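Calcium uptake protein 2, mitochondrial (Homo sapiens, PDB 6LB7) probably senses calcium through its EF-hands and helps regulate calcium uptake into mitochondria. Local coordinates at residues S18-E23 and K79-Y84; Q64-G67 and T71-R74; L88-I93 and E181-E186; A272-A277 and D292-I297. All coordinates share one frame; numbering follows the deposited sequence.

Contact 1 of 4, residues S18-E23 and K79-Y84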
loop_
_atom_site.group_PDB
_atom_site.type_symbol
_atom_site.label_atom_id
_atom_site.label_comp_id
_atom_site.label_asym_id
_atom_site.label_seq_id
_atom_site.Cartn_x
_atom_site.Cartn_y
_atom_site.Cartn_z
ATOM N N SER B 18 -27.090 9.743 -13.635
ATOM C CA SER B 18 -27.978 10.533 -12.785
ATOM C C SER B 18 -29.331 10.760 -13.455
ATOM O O SER B 18 -29.407 11.167 -14.615
ATOM C CB SER B 18 -27.328 11.876 -12.455
ATOM O OG SER B 18 -26.128 11.682 -11.728
ATOM N N SER B 19 -30.405 10.502 -12.717
ATOM C CA SER B 19 -31.750 10.751 -13.207
ATOM C C SER B 19 -32.381 11.997 -12.599
ATOM O O SER B 19 -33.546 12.292 -12.890
ATOM C CB SER B 19 -32.643 9.529 -12.947
ATOM O OG SER B 19 -32.864 9.317 -11.563
ATOM N N LEU B 20 -31.641 12.749 -11.787
ATOM C CA LEU B 20 -32.180 13.883 -11.052
ATOM C C LEU B 20 -31.277 15.101 -11.219
ATOM O O LEU B 20 -30.061 14.977 -11.413
ATOM C CB LEU B 20 -32.331 13.550 -9.556
ATOM C CG LEU B 20 -33.318 12.430 -9.201
ATOM C CD1 LEU B 20 -33.420 12.295 -7.690
ATOM C CD2 LEU B 20 -34.681 12.707 -9.800
ATOM N N GLU B 21 -31.886 16.283 -11.142
ATOM C CA GLU B 21 -31.178 17.554 -11.244
ATOM C C GLU B 21 -31.798 18.551 -10.273
ATOM O O GLU B 21 -33.009 18.552 -10.067
ATOM C CB GLU B 21 -31.215 18.101 -12.683
ATOM C CG GLU B 21 -30.383 19.370 -12.930
ATOM C CD GLU B 21 -31.156 20.659 -12.656
ATOM O OE1 GLU B 21 -32.403 20.629 -12.712
ATOM O OE2 GLU B 21 -30.516 21.698 -12.380
ATOM N N HIS B 22 -30.959 19.387 -9.671
ATOM C CA HIS B 22 -31.446 20.462 -8.814
ATOM C C HIS B 22 -30.395 21.559 -8.792
ATOM O O HIS B 22 -29.245 21.303 -8.419
ATOM C CB HIS B 22 -31.731 19.946 -7.407
ATOM C CG HIS B 22 -32.152 21.008 -6.442
ATOM N ND1 HIS B 22 -33.406 21.581 -6.464
ATOM C CD2 HIS B 22 -31.488 21.592 -5.417
ATOM C CE1 HIS B 22 -33.494 22.474 -5.494
ATOM N NE2 HIS B 22 -32.345 22.496 -4.840
ATOM N N GLU B 23 -30.783 22.766 -9.223
ATOM C CA GLU B 23 -29.946 23.969 -9.134
ATOM C C GLU B 23 -28.569 23.755 -9.751
ATOM O O GLU B 23 -27.542 24.133 -9.185
ATOM C CB GLU B 23 -29.823 24.443 -7.683
ATOM C CG GLU B 23 -31.142 24.951 -7.049
ATOM C CD GLU B 23 -31.745 26.221 -7.699
ATOM O OE1 GLU B 23 -32.580 26.875 -7.032
ATOM O OE2 GLU B 23 -31.391 26.570 -8.849
ATOM N N LYS B 79 -36.347 6.159 -4.685
ATOM C CA LYS B 79 -36.727 7.044 -3.595
ATOM C C LYS B 79 -35.499 7.374 -2.727
ATOM O O LYS B 79 -35.335 6.955 -1.578
ATOM C CB LYS B 79 -37.881 6.398 -2.844
ATOM C CG LYS B 79 -37.783 6.332 -1.433
ATOM C CD LYS B 79 -38.331 7.466 -0.778
ATOM C CE LYS B 79 -38.264 7.360 0.468
ATOM N NZ LYS B 79 -38.952 8.307 1.002
ATOM N N GLY B 80 -34.684 8.234 -3.314
ATOM C CA GLY B 80 -33.525 8.727 -2.597
ATOM C C GLY B 80 -32.683 9.621 -3.467
ATOM O O GLY B 80 -32.971 9.856 -4.644
ATOM N N LEU B 81 -31.599 10.088 -2.873
ATOM C CA LEU B 81 -30.769 11.029 -3.592
ATOM C C LEU B 81 -29.350 10.868 -3.077
ATOM O O LEU B 81 -29.130 10.825 -1.861
ATOM C CB LEU B 81 -31.333 12.446 -3.392
ATOM C CG LEU B 81 -30.878 13.597 -4.226
ATOM C CD1 LEU B 81 -31.546 14.793 -3.839
ATOM C CD2 LEU B 81 -29.494 13.782 -3.957
ATOM N N ILE B 82 -28.432 10.832 -4.041
ATOM C CA ILE B 82 -27.019 10.574 -3.798
ATOM C C ILE B 82 -26.226 11.580 -4.615
ATOM O O ILE B 82 -26.392 11.660 -5.839
ATOM C CB ILE B 82 -26.618 9.138 -4.176
ATOM C CG1 ILE B 82 -27.411 8.099 -3.368
ATOM C CG2 ILE B 82 -25.107 8.952 -4.018
ATOM C CD1 ILE B 82 -27.208 6.648 -3.867
ATOM N N SER B 83 -25.380 12.354 -3.945
ATOM C CA SER B 83 -24.621 13.399 -4.618
ATOM C C SER B 83 -23.365 12.810 -5.246
ATOM O O SER B 83 -22.976 11.673 -4.960
ATOM C CB SER B 83 -24.231 14.500 -3.632
ATOM O OG SER B 83 -23.235 14.012 -2.743
ATOM N N TYR B 84 -22.712 13.616 -6.093
ATOM C CA TYR B 84 -21.468 13.184 -6.735
ATOM C C TYR B 84 -20.410 12.814 -5.698
ATOM O O TYR B 84 -19.719 11.796 -5.830
ATOM C CB TYR B 84 -20.939 14.284 -7.667
ATOM C CG TYR B 84 -19.635 13.908 -8.319
ATOM C CD1 TYR B 84 -19.557 12.789 -9.134
ATOM C CD2 TYR B 84 -18.476 14.648 -8.108
ATOM C CE1 TYR B 84 -18.377 12.413 -9.736
ATOM C CE2 TYR B 84 -17.273 14.275 -8.716
ATOM C CZ TYR B 84 -17.239 13.154 -9.531
ATOM O OH TYR B 84 -16.075 12.739 -10.152
#

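Contact 2 of 4, residues Q64-G67 and T71-R74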
loop_
_atom_site.group_PDB
_atom_site.type_symbol
_atom_site.label_atom_id
_atom_site.label_comp_id
_atom_site.label_asym_id
_atom_site.label_seq_id
_atom_site.Cartn_x
_atom_site.Cartn_y
_atom_site.Cartn_z
ATOM N N GLN B 64 -37.417 5.541 6.488
ATOM C CA GLN B 64 -37.922 4.684 7.555
ATOM C C GLN B 64 -38.082 3.237 7.094
ATOM O O GLN B 64 -37.751 2.304 7.835
ATOM C CB GLN B 64 -39.268 5.217 8.056
ATOM C CG GLN B 64 -39.420 6.646 8.141
ATOM C CD GLN B 64 -38.348 7.383 8.759
ATOM O OE1 GLN B 64 -37.527 6.942 9.189
ATOM N NE2 GLN B 64 -38.355 8.513 8.797
ATOM N N THR B 65 -38.668 3.055 5.905
ATOM C CA THR B 65 -39.160 1.735 5.517
ATOM C C THR B 65 -38.126 0.854 4.815
ATOM O O THR B 65 -38.292 -0.373 4.806
ATOM C CB THR B 65 -40.406 1.873 4.632
ATOM O OG1 THR B 65 -40.794 0.584 4.141
ATOM C CG2 THR B 65 -40.145 2.801 3.459
ATOM N N ALA B 66 -37.069 1.427 4.236
ATOM C CA ALA B 66 -36.018 0.601 3.651
ATOM C C ALA B 66 -35.305 -0.213 4.734
ATOM O O ALA B 66 -35.330 0.120 5.926
ATOM C CB ALA B 66 -35.008 1.462 2.883
ATOM N N GLY B 67 -34.650 -1.293 4.305
ATOM C CA GLY B 67 -34.034 -2.214 5.253
ATOM C C GLY B 67 -32.650 -1.754 5.697
ATOM O O GLY B 67 -31.817 -1.343 4.892
ATOM N N THR B 71 -30.305 -4.891 1.920
ATOM C CA THR B 71 -31.238 -4.494 0.875
ATOM C C THR B 71 -31.546 -3.011 0.921
ATOM O O THR B 71 -32.500 -2.570 0.265
ATOM C CB THR B 71 -32.540 -5.288 0.953
ATOM O OG1 THR B 71 -33.236 -4.948 2.165
ATOM C CG2 THR B 71 -32.235 -6.784 0.915
ATOM N N PHE B 72 -30.737 -2.231 1.639
ATOM C CA PHE B 72 -30.988 -0.801 1.797
ATOM C C PHE B 72 -31.150 -0.086 0.455
ATOM O O PHE B 72 -32.092 0.685 0.266
ATOM C CB PHE B 72 -29.841 -0.177 2.607
ATOM C CG PHE B 72 -29.956 1.316 2.802
ATOM C CD1 PHE B 72 -30.846 1.843 3.733
ATOM C CD2 PHE B 72 -29.157 2.192 2.071
ATOM C CE1 PHE B 72 -30.942 3.212 3.929
ATOM C CE2 PHE B 72 -29.255 3.560 2.268
ATOM C CZ PHE B 72 -30.141 4.068 3.207
ATOM N N PHE B 73 -30.207 -0.281 -0.478
ATOM C CA PHE B 73 -30.330 0.469 -1.734
ATOM C C PHE B 73 -31.449 -0.100 -2.606
ATOM O O PHE B 73 -32.186 0.661 -3.240
ATOM C CB PHE B 73 -28.991 0.507 -2.497
ATOM C CG PHE B 73 -27.927 1.339 -1.810
ATOM C CD1 PHE B 73 -27.781 2.694 -2.094
ATOM C CD2 PHE B 73 -27.109 0.775 -0.837
ATOM C CE1 PHE B 73 -26.824 3.465 -1.430
ATOM C CE2 PHE B 73 -26.149 1.533 -0.175
ATOM C CZ PHE B 73 -26.005 2.882 -0.466
ATOM N N ARG B 74 -31.590 -1.435 -2.652
ATOM C CA ARG B 74 -32.652 -2.042 -3.470
ATOM C C ARG B 74 -34.036 -1.706 -2.936
ATOM O O ARG B 74 -34.964 -1.526 -3.726
ATOM C CB ARG B 74 -32.474 -3.573 -3.552
ATOM C CG ARG B 74 -31.397 -3.996 -4.576
ATOM C CD ARG B 74 -31.026 -5.502 -4.490
ATOM N NE ARG B 74 -30.393 -5.865 -3.219
ATOM C CZ ARG B 74 -30.092 -7.105 -2.857
ATOM N NH1 ARG B 74 -30.349 -8.119 -3.682
ATOM N NH2 ARG B 74 -29.528 -7.341 -1.674
#

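Contact 3 of 4, residues L88-I93 and E181-E186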
loop_
_atom_site.group_PDB
_atom_site.type_symbol
_atom_site.label_atom_id
_atom_site.label_comp_id
_atom_site.label_asym_id
_atom_site.label_seq_id
_atom_site.Cartn_x
_atom_site.Cartn_y
_atom_site.Cartn_z
ATOM N N LEU B 88 -18.693 8.980 -5.205
ATOM C CA LEU B 88 -17.270 8.638 -5.138
ATOM C C LEU B 88 -16.919 7.935 -3.830
ATOM O O LEU B 88 -16.109 7.003 -3.814
ATOM C CB LEU B 88 -16.412 9.893 -5.296
ATOM C CG LEU B 88 -16.493 10.691 -6.600
ATOM C CD1 LEU B 88 -15.410 11.766 -6.566
ATOM C CD2 LEU B 88 -16.331 9.757 -7.810
ATOM N N PHE B 89 -17.508 8.380 -2.721
ATOM C CA PHE B 89 -17.252 7.733 -1.440
ATOM C C PHE B 89 -17.699 6.274 -1.448
ATOM O O PHE B 89 -16.958 5.379 -1.016
ATOM C CB PHE B 89 -17.950 8.506 -0.321
ATOM C CG PHE B 89 -17.824 7.848 1.012
ATOM C CD1 PHE B 89 -18.919 7.250 1.606
ATOM C CD2 PHE B 89 -16.594 7.789 1.647
ATOM C CE1 PHE B 89 -18.787 6.629 2.836
ATOM C CE2 PHE B 89 -16.459 7.164 2.860
ATOM C CZ PHE B 89 -17.556 6.586 3.454
ATOM N N LEU B 90 -18.919 6.018 -1.933
ATOM C CA LEU B 90 -19.429 4.653 -2.011
ATOM C C LEU B 90 -18.573 3.797 -2.937
ATOM O O LEU B 90 -18.320 2.625 -2.653
ATOM C CB LEU B 90 -20.880 4.670 -2.486
ATOM C CG LEU B 90 -21.894 5.354 -1.565
ATOM C CD1 LEU B 90 -23.179 5.609 -2.300
ATOM C CD2 LEU B 90 -22.168 4.520 -0.285
ATOM N N LEU B 91 -18.073 4.379 -4.028
ATOM C CA LEU B 91 -17.254 3.590 -4.936
ATOM C C LEU B 91 -15.949 3.180 -4.269
ATOM O O LEU B 91 -15.495 2.048 -4.445
ATOM C CB LEU B 91 -16.971 4.366 -6.233
ATOM C CG LEU B 91 -18.031 4.544 -7.322
ATOM C CD1 LEU B 91 -17.353 5.236 -8.514
ATOM C CD2 LEU B 91 -18.632 3.217 -7.764
ATOM N N THR B 92 -15.323 4.081 -3.499
ATOM C CA THR B 92 -14.076 3.675 -2.844
ATOM C C THR B 92 -14.321 2.543 -1.857
ATOM O O THR B 92 -13.478 1.646 -1.710
ATOM C CB THR B 92 -13.393 4.855 -2.134
ATOM O OG1 THR B 92 -14.180 5.309 -1.030
ATOM C CG2 THR B 92 -13.179 6.013 -3.080
ATOM N N ILE B 93 -15.486 2.543 -1.207
ATOM C CA ILE B 93 -15.761 1.531 -0.194
ATOM C C ILE B 93 -15.852 0.154 -0.833
ATOM O O ILE B 93 -15.336 -0.826 -0.287
ATOM C CB ILE B 93 -17.045 1.891 0.583
ATOM C CG1 ILE B 93 -16.854 3.194 1.365
ATOM C CG2 ILE B 93 -17.483 0.720 1.482
ATOM C CD1 ILE B 93 -15.604 3.236 2.297
ATOM N N GLU B 181 -20.092 -3.146 5.154
ATOM C CA GLU B 181 -20.246 -4.578 4.901
ATOM C C GLU B 181 -21.513 -4.850 4.098
ATOM O O GLU B 181 -21.511 -5.668 3.177
ATOM C CB GLU B 181 -20.303 -5.360 6.220
ATOM C CG GLU B 181 -19.011 -5.377 7.065
ATOM C CD GLU B 181 -19.259 -5.872 8.504
ATOM O OE1 GLU B 181 -18.275 -6.133 9.241
ATOM O OE2 GLU B 181 -20.442 -5.970 8.906
ATOM N N ASN B 182 -22.614 -4.191 4.458
ATOM C CA ASN B 182 -23.882 -4.448 3.792
ATOM C C ASN B 182 -23.902 -3.879 2.376
ATOM O O ASN B 182 -24.590 -4.423 1.504
ATOM C CB ASN B 182 -25.026 -3.871 4.622
ATOM C CG ASN B 182 -25.421 -4.788 5.806
ATOM O OD1 ASN B 182 -25.198 -5.994 5.766
ATOM N ND2 ASN B 182 -26.001 -4.202 6.852
ATOM N N LEU B 183 -23.200 -2.769 2.142
ATOM C CA LEU B 183 -23.057 -2.252 0.778
ATOM C C LEU B 183 -22.357 -3.268 -0.116
ATOM O O LEU B 183 -22.856 -3.606 -1.201
ATOM C CB LEU B 183 -22.292 -0.926 0.800
ATOM C CG LEU B 183 -21.829 -0.391 -0.553
ATOM C CD1 LEU B 183 -23.046 0.038 -1.375
ATOM C CD2 LEU B 183 -20.844 0.756 -0.366
ATOM N N GLN B 184 -21.200 -3.778 0.327
ATOM C CA GLN B 184 -20.507 -4.810 -0.449
ATOM C C GLN B 184 -21.389 -6.046 -0.633
ATOM O O GLN B 184 -21.510 -6.577 -1.742
ATOM C CB GLN B 184 -19.181 -5.180 0.215
ATOM C CG GLN B 184 -18.170 -4.042 0.317
ATOM C CD GLN B 184 -16.798 -4.530 0.726
ATOM O OE1 GLN B 184 -16.660 -5.626 1.265
ATOM N NE2 GLN B 184 -15.766 -3.722 0.459
ATOM N N THR B 185 -22.034 -6.510 0.442
ATOM C CA THR B 185 -22.940 -7.653 0.318
ATOM C C THR B 185 -24.056 -7.382 -0.689
ATOM O O THR B 185 -24.391 -8.244 -1.515
ATOM C CB THR B 185 -23.536 -8.002 1.683
ATOM O OG1 THR B 185 -22.481 -8.319 2.586
ATOM C CG2 THR B 185 -24.458 -9.213 1.568
ATOM N N GLU B 186 -24.650 -6.189 -0.634
ATOM C CA GLU B 186 -25.757 -5.888 -1.531
ATOM C C GLU B 186 -25.328 -5.926 -3.000
ATOM O O GLU B 186 -26.042 -6.498 -3.835
ATOM C CB GLU B 186 -26.377 -4.534 -1.174
ATOM C CG GLU B 186 -27.484 -4.133 -2.132
ATOM C CD GLU B 186 -28.539 -3.232 -1.486
ATOM O OE1 GLU B 186 -28.207 -2.324 -0.695
ATOM O OE2 GLU B 186 -29.721 -3.437 -1.779
#

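Contact 4 of 4, residues A272-A277 and D292-I297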
loop_
_atom_site.group_PDB
_atom_site.type_symbol
_atom_site.label_atom_id
_atom_site.label_comp_id
_atom_site.label_asym_id
_atom_site.label_seq_id
_atom_site.Cartn_x
_atom_site.Cartn_y
_atom_site.Cartn_z
ATOM N N ALA B 272 -1.880 -25.724 -6.602
ATOM C CA ALA B 272 -1.347 -25.619 -5.245
ATOM C C ALA B 272 -0.718 -24.250 -4.977
ATOM O O ALA B 272 -0.823 -23.722 -3.862
ATOM C CB ALA B 272 -0.320 -26.726 -4.981
ATOM N N GLU B 273 -0.028 -23.675 -5.963
ATOM C CA GLU B 273 0.523 -22.334 -5.771
ATOM C C GLU B 273 -0.596 -21.310 -5.647
ATOM O O GLU B 273 -0.563 -20.432 -4.773
ATOM C CB GLU B 273 1.448 -21.955 -6.929
ATOM C CG GLU B 273 2.816 -22.625 -6.886
ATOM C CD GLU B 273 2.735 -24.095 -7.210
ATOM O OE1 GLU B 273 3.506 -24.868 -6.605
ATOM O OE2 GLU B 273 1.890 -24.473 -8.058
ATOM N N PHE B 274 -1.591 -21.409 -6.522
ATOM C CA PHE B 274 -2.715 -20.484 -6.486
ATOM C C PHE B 274 -3.391 -20.529 -5.130
ATOM O O PHE B 274 -3.606 -19.490 -4.493
ATOM C CB PHE B 274 -3.687 -20.840 -7.614
ATOM C CG PHE B 274 -4.755 -19.805 -7.862
ATOM C CD1 PHE B 274 -4.546 -18.772 -8.756
ATOM C CD2 PHE B 274 -5.966 -19.882 -7.216
ATOM C CE1 PHE B 274 -5.541 -17.823 -8.993
ATOM C CE2 PHE B 274 -6.968 -18.942 -7.450
ATOM C CZ PHE B 274 -6.758 -17.924 -8.335
ATOM N N LYS B 275 -3.661 -21.745 -4.639
ATOM C CA LYS B 275 -4.293 -21.927 -3.337
ATOM C C LYS B 275 -3.503 -21.246 -2.231
ATOM O O LYS B 275 -4.075 -20.548 -1.385
ATOM C CB LYS B 275 -4.448 -23.422 -3.034
ATOM C CG LYS B 275 -5.600 -24.111 -3.762
ATOM C CD LYS B 275 -5.716 -25.572 -3.320
ATOM C CE LYS B 275 -7.080 -26.157 -3.647
ATOM N NZ LYS B 275 -7.151 -27.620 -3.313
ATOM N N ARG B 276 -2.180 -21.451 -2.216
ATOM C CA ARG B 276 -1.440 -20.856 -1.099
ATOM C C ARG B 276 -1.376 -19.335 -1.230
ATOM O O ARG B 276 -1.577 -18.597 -0.253
ATOM C CB ARG B 276 -0.033 -21.456 -1.045
ATOM C CG ARG B 276 0.836 -21.000 0.089
ATOM C CD ARG B 276 0.898 -21.966 1.202
ATOM N NE ARG B 276 1.894 -21.720 2.035
ATOM C CZ ARG B 276 2.986 -22.230 1.938
ATOM N NH1 ARG B 276 3.242 -23.029 1.044
ATOM N NH2 ARG B 276 3.829 -21.933 2.741
ATOM N N ALA B 277 -1.277 -18.775 -2.428
ATOM C CA ALA B 277 -1.363 -17.319 -2.573
ATOM C C ALA B 277 -2.721 -16.780 -2.139
ATOM O O ALA B 277 -2.810 -15.680 -1.569
ATOM C CB ALA B 277 -1.106 -16.936 -4.014
ATOM N N ASP B 292 -11.687 -24.295 -10.415
ATOM C CA ASP B 292 -11.685 -24.982 -11.700
ATOM C C ASP B 292 -12.040 -24.036 -12.838
ATOM O O ASP B 292 -11.455 -24.112 -13.921
ATOM C CB ASP B 292 -12.665 -26.157 -11.667
ATOM C CG ASP B 292 -12.695 -26.925 -12.976
ATOM O OD1 ASP B 292 -13.734 -26.886 -13.672
ATOM O OD2 ASP B 292 -11.673 -27.559 -13.313
ATOM N N THR B 293 -13.015 -23.144 -12.616
ATOM C CA THR B 293 -13.391 -22.180 -13.647
ATOM C C THR B 293 -12.244 -21.232 -13.970
ATOM O O THR B 293 -11.979 -20.939 -15.145
ATOM C CB THR B 293 -14.628 -21.388 -13.200
ATOM O OG1 THR B 293 -15.720 -22.291 -13.016
ATOM C CG2 THR B 293 -15.008 -20.364 -14.258
ATOM N N VAL B 294 -11.571 -20.720 -12.938
ATOM C CA VAL B 294 -10.449 -19.809 -13.170
ATOM C C VAL B 294 -9.378 -20.483 -14.020
ATOM O O VAL B 294 -8.863 -19.896 -14.980
ATOM C CB VAL B 294 -9.871 -19.314 -11.835
ATOM C CG1 VAL B 294 -8.492 -18.695 -12.062
ATOM C CG2 VAL B 294 -10.813 -18.311 -11.198
ATOM N N PHE B 295 -9.038 -21.735 -13.693
ATOM C CA PHE B 295 -7.982 -22.418 -14.436
ATOM C C PHE B 295 -8.428 -22.793 -15.846
ATOM O O PHE B 295 -7.641 -22.688 -16.788
ATOM C CB PHE B 295 -7.489 -23.642 -13.664
ATOM C CG PHE B 295 -6.345 -23.337 -12.739
ATOM C CD1 PHE B 295 -5.046 -23.654 -13.099
ATOM C CD2 PHE B 295 -6.570 -22.688 -11.530
ATOM C CE1 PHE B 295 -3.986 -23.351 -12.257
ATOM C CE2 PHE B 295 -5.514 -22.378 -10.676
ATOM C CZ PHE B 295 -4.225 -22.705 -11.040
ATOM N N LYS B 296 -9.685 -23.209 -16.033
ATOM C CA LYS B 296 -10.124 -23.491 -17.401
ATOM C C LYS B 296 -10.056 -22.241 -18.270
ATOM O O LYS B 296 -9.726 -22.322 -19.461
ATOM C CB LYS B 296 -11.539 -24.073 -17.423
ATOM C CG LYS B 296 -11.690 -25.430 -16.741
ATOM C CD LYS B 296 -11.270 -26.575 -17.635
ATOM C CE LYS B 296 -11.745 -27.912 -17.065
ATOM N NZ LYS B 296 -13.233 -27.943 -16.922
ATOM N N ILE B 297 -10.373 -21.074 -17.707
ATOM C CA ILE B 297 -10.372 -19.849 -18.515
ATOM C C ILE B 297 -8.953 -19.344 -18.769
ATOM O O ILE B 297 -8.634 -18.878 -19.873
ATOM C CB ILE B 297 -11.217 -18.748 -17.844
ATOM C CG1 ILE B 297 -12.691 -19.170 -17.688
ATOM C CG2 ILE B 297 -11.118 -17.440 -18.636
ATOM C CD1 ILE B 297 -13.499 -18.171 -16.832
#

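Contact 1 of 4, residues S18-E23 and K79-Y84
L20, on the central strand of the small mixed sheet formed by strands 25-27, 20-22 and 49-50, rests against G80 and L81 of the loop that runs from helix 72-76 into helix 84-94. The touching is done by one methyl. L20 CD1 lies 3.9 Å from G80 O, a van der Waals approach to a peptide oxygen, and 4.5 Å from L81 CG, the branch point of the facing leucine. The chain of L20 puts it there: CG sits beside the backbone N and anti to the carbonyl carbon (chi1 -63°), and the extended second torsion carries CD1 onward to the loop. The backbones stay well separated, with L20 CA and L81 CA 8.1 Å apart, and only 72 Å² is buried in all, so this is a light side-chain contact and not an extension of the sheet. Both flanks of strand 20-22 are in use already: L20 pairs through its backbone with Y27, and S19 and E21 pair with K49. The loop has its own ties, since L81 is bonded to T157 through its backbone and touches Y27 with its side chain. Just beyond, S83 is the N-cap of helix 84-94 and its backbone N is bonded to E86 OE1, consistent with a capping box. G80, I82 and E86 have the spacing of the sixth, eighth and last positions of a twelve-residue EF-hand loop, so the leucine of the sheet packs on what is probably a degenerate EF-hand between helices 72-76 and 84-94.

Contact 2 of 4, residues Q64-G67 and T71-R74
The ring of F72 meets G67 at its edge: G67 O lies near the ring plane, 3.5 Å from F72 CD1. A66 comes in obliquely, its CB 4.3 Å from the same CD1. Elsewhere round this ring R161 forms a cation-pi pair and F179 an edge-to-face one, while F72 CD2 in turn hangs over the rim of one face of the neighbouring F73 ring. The closest approach between 64-67 and 71-74 is made lower down the side chain, where G67 O stands 3.2 Å from F72 CB. The backbone sets that approach; the first torsion, with CG anti to the backbone N (chi1 178°), only swings the ring so that its CD1 edge meets the same oxygen as well. A66 CB also reaches the main chain of the helix, lying 4.0 Å from F72 O, and it touches D75 and L76 further along. G67 brings no side chain to the meeting, and its CA comes within 4.2 Å of T71 OG1. T71 holds the N-cap position of helix 72-76, yet its hydroxyl makes no capping bond; it is hydrogen-bonded to D75 OD1 instead, and G67 N is bonded to that same oxygen. D75 thus ties the incoming loop to the first turn of the helix from within the helix itself. Chemically, a carbonyl oxygen set at a phenylalanine edge faces the mildly positive ring hydrogens, so the pairing of G67 with F72 is probably a weak electrostatic attraction added to ordinary packing, with D75 supplying the polar hold nearby.

Contact 3 of 4, residues L88-I93 and E181-E186
L183 drives into the groove between L90 and I93 where helices 84-94 and 173-196 pack steeply in the lobe that carries the calcium-bound EF-hand. Segments 88-93 and 181-186 cross at -79°, and their axes come no nearer than 10.5 Å, far enough apart that side chains fill the gap, some of them reaching backbone oxygens. The tight part is apolar: L183 CD2 lies 3.8 Å from I93 CG2 and 4.0 Å from L90 CD2, and also sits against L90 O. The CB of L183 is directed at helix 84-94, and with CG anti to the backbone N (chi1 169°) CD2 is the methyl that reaches L90 and I93; F33 of helix 30-38 touches both leucines. At the border of this patch Q184 reaches out in an extended chain and donates NE2 to I93 O (3.0 Å, N-H...O 149°), the oxygen lying close to the amide plane; the same NE2 also bonds K96 O. With an alanine here, the carbonyls of I93 and K96 would probably lose their shared donor near the end of helix 84-94. L88, L91 and T92 are packed against apolar side chains of another protein chain. The looser side is that of E181, N182 and T185, which are only partly buried. There T185 OG1 bonds back to E181 O at 2.9 Å from above the carbonyl plane, with T185 N approaching the same oxygen from the opposite face.

Contact 4 of 4, residues A272-A277 and D292-I297
F274 gives up more surface here than any other residue, and F295 comes next. The two rings make a T-shaped pair in which the edge of F295 is directed at the face of F274, with the F274 and F295 centroids 5.7 Å apart and the planes at 78°. F295 slides past in the opposite sense to F274, so its rim also meets the stem of the other side chain: F295 CE2 lies 3.9 Å from F274 CB, which sits near the plane of the F295 ring. Helix 271-282 is the last helix before the linker into helix 288-298, and helix 288-298 is the first helix of what is probably a further EF-hand, judging by the sequence of the loop that follows it. From that loop L306 touches both F274 and V294. V294 takes the far end of the F274 ring, its CG1 4.2 Å from F274 CZ and the two side chains crossing at about a right angle. A first torsion of -169° turns the F274 ring across, so that CZ meets V294 while the face meets F295. A second edge-to-face pair joins it to F255 of helix 252-264, and L291 adds one more apolar neighbour.

Contacts 1, 2 and 3 lie together in the N-terminal part of the chain, their centres 15 to 18 Å apart, while contact 4 sits toward the C-terminal end, about 27 Å from contact 3 and about 42 Å from contact 1, centre to centre. Contact 2 falls within the chain span that contact 1 closes; contacts 3 and 4 follow in series. I82 joins contact 1 to both neighbours, packing on F73 and L90. E186 of helix 173-196 links contacts 2 and 3, with a salt bridge to R74 NE and a probable hydrogen bond from F73 N. Contacts 1 to 3 thus belong to the lobe holding the calcium-bound EF-hand, and contact 4 probably to a separate C-terminal lobe.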